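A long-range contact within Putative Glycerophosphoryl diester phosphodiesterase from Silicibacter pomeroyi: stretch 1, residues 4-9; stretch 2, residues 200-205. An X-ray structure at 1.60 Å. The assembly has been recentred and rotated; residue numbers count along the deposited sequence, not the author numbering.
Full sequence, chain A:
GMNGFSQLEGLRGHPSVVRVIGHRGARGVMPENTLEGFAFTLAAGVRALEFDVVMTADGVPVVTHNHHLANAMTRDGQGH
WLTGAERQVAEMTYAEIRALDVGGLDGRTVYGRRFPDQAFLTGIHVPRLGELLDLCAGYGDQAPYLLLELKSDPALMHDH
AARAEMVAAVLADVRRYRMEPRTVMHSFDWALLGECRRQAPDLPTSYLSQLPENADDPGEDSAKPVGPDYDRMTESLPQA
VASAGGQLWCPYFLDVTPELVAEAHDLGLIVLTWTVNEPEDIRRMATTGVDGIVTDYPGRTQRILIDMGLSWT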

# COMPACT_ATOMS: atom_id res chain seq x y z
N GLY A 4 15.68 -18.27 26.19
CA GLY A 4 16.04 -18.79 24.84
C GLY A 4 14.85 -18.95 23.91
O GLY A 4 14.58 -20.05 23.43
N PHE A 5 14.12 -17.85 23.68
CA PHE A 5 12.96 -17.85 22.78
C PHE A 5 13.41 -17.30 21.43
O PHE A 5 13.66 -16.11 21.30
CB PHE A 5 11.87 -16.95 23.33
CG PHE A 5 11.20 -17.47 24.58
CD1 PHE A 5 10.19 -18.41 24.49
CD2 PHE A 5 11.52 -16.96 25.82
CE1 PHE A 5 9.54 -18.86 25.63
CE2 PHE A 5 10.87 -17.42 26.96
CZ PHE A 5 9.89 -18.37 26.86
N SER A 6 13.47 -18.16 20.42
CA SER A 6 13.97 -17.78 19.09
C SER A 6 13.03 -16.78 18.40
O SER A 6 13.43 -15.99 17.51
CB SER A 6 14.15 -19.03 18.22
OG SER A 6 12.90 -19.39 17.66
N GLN A 7 11.78 -16.79 18.82
CA GLN A 7 10.79 -15.88 18.27
C GLN A 7 11.15 -14.40 18.55
O GLN A 7 10.73 -13.51 17.81
CB GLN A 7 9.40 -16.14 18.84
CG GLN A 7 8.86 -17.57 18.72
CD GLN A 7 9.32 -18.50 19.84
OE1 GLN A 7 10.22 -18.20 20.64
NE2 GLN A 7 8.67 -19.65 19.91
N LEU A 8 11.84 -14.15 19.65
CA LEU A 8 12.15 -12.78 20.05
C LEU A 8 13.23 -12.14 19.20
O LEU A 8 13.39 -10.92 19.26
CB LEU A 8 12.53 -12.74 21.52
CG LEU A 8 11.47 -13.30 22.48
CD1 LEU A 8 11.98 -13.25 23.91
CD2 LEU A 8 10.12 -12.54 22.35
N GLU A 9 13.94 -12.93 18.39
CA GLU A 9 15.01 -12.40 17.53
C GLU A 9 14.48 -11.31 16.59
O GLU A 9 15.16 -10.30 16.39
CB GLU A 9 15.69 -13.54 16.76
CG GLU A 9 16.52 -14.44 17.68
CD GLU A 9 17.04 -15.71 16.99
OE1 GLU A 9 17.00 -15.74 15.72
OE2 GLU A 9 17.49 -16.65 17.71
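Stretch 2 200-205: APDLPT

How do the two backbones meet? Stretch 1 enters as loop and coils into a 3-10 segment that begins at Ser6 and takes in Gln7 and Leu8, with Leu8 N hydrogen-bonded to Phe5 O at 3.1 Å. Stretch 2 has no helix or strand at the contact: Ala200 leaves helical geometry, a type I beta turn runs from Ala200 to Leu203, closed by a hydrogen bond from Leu203 N to Ala200 O at 3.0 Å, and the chain then extends through Pro204. The nearest CA atoms are Phe5 CA and Pro204 CA, 6.7 Å apart.

What does Pro204 rest on? Its CA-to-CB bond points toward stretch 1, and Pro204 CB lies over one face of the Phe5 ring, 4.0 Å from the centroid, a CH-pi contact. The pyrrolidine ring also reaches Leu8, with Pro204 CG 3.7 Å from Leu8 CD2.

What meets the edge of the Phe5 ring? Two carbonyls of the turn do: Pro201 O is 3.4 Å from Phe5 CE1, and Asp202 O is 3.4 Å from Phe5 CD1. The CA-to-CB bonds of Pro201 and Asp202 point away from stretch 1, and the contacts are made by their backbone oxygens.

Where is the polar link? Gln7 NE2 donates a hydrogen bond to Asp202 O at 3.2 Å, and Gln7 OE1 lies 3.5 Å from Pro204 CD.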

# COMPACT_ATOMS: atom_id res chain seq x y z
N ALA A 200 1.59 -23.73 26.24
CA ALA A 200 2.64 -23.55 25.23
C ALA A 200 3.81 -22.77 25.82
O ALA A 200 4.05 -21.64 25.43
CB ALA A 200 2.05 -22.84 24.02
N PRO A 201 4.55 -23.38 26.76
CA PRO A 201 5.64 -22.67 27.40
C PRO A 201 6.76 -22.30 26.43
O PRO A 201 7.62 -21.47 26.77
CB PRO A 201 6.16 -23.67 28.45
CG PRO A 201 5.67 -24.97 27.99
CD PRO A 201 4.36 -24.71 27.37
N ASP A 202 6.74 -22.92 25.26
CA ASP A 202 7.70 -22.64 24.20
C ASP A 202 7.44 -21.32 23.49
O ASP A 202 8.35 -20.82 22.85
CB ASP A 202 7.74 -23.80 23.19
CG ASP A 202 6.36 -24.22 22.66
OD1 ASP A 202 5.43 -24.56 23.46
OD2 ASP A 202 6.24 -24.26 21.40
N LEU A 203 6.24 -20.74 23.62
CA LEU A 203 5.89 -19.49 22.96
C LEU A 203 5.97 -18.36 23.96
O LEU A 203 5.36 -18.45 25.05
CB LEU A 203 4.50 -19.57 22.31
CG LEU A 203 4.22 -20.73 21.37
CD1 LEU A 203 2.80 -20.56 20.78
CD2 LEU A 203 5.24 -20.81 20.26
N PRO A 204 6.71 -17.29 23.64
CA PRO A 204 6.77 -16.22 24.59
C PRO A 204 5.42 -15.49 24.69
O PRO A 204 4.60 -15.57 23.77
CB PRO A 204 7.92 -15.34 24.07
CG PRO A 204 7.95 -15.57 22.62
CD PRO A 204 7.48 -17.01 22.42
N THR A 205 5.23 -14.79 25.81
CA THR A 205 4.02 -14.06 26.12
C THR A 205 4.35 -12.56 26.15
O THR A 205 5.41 -12.14 26.66
CB THR A 205 3.38 -14.53 27.46
OG1 THR A 205 4.35 -14.48 28.50
CG2 THR A 205 2.86 -15.98 27.35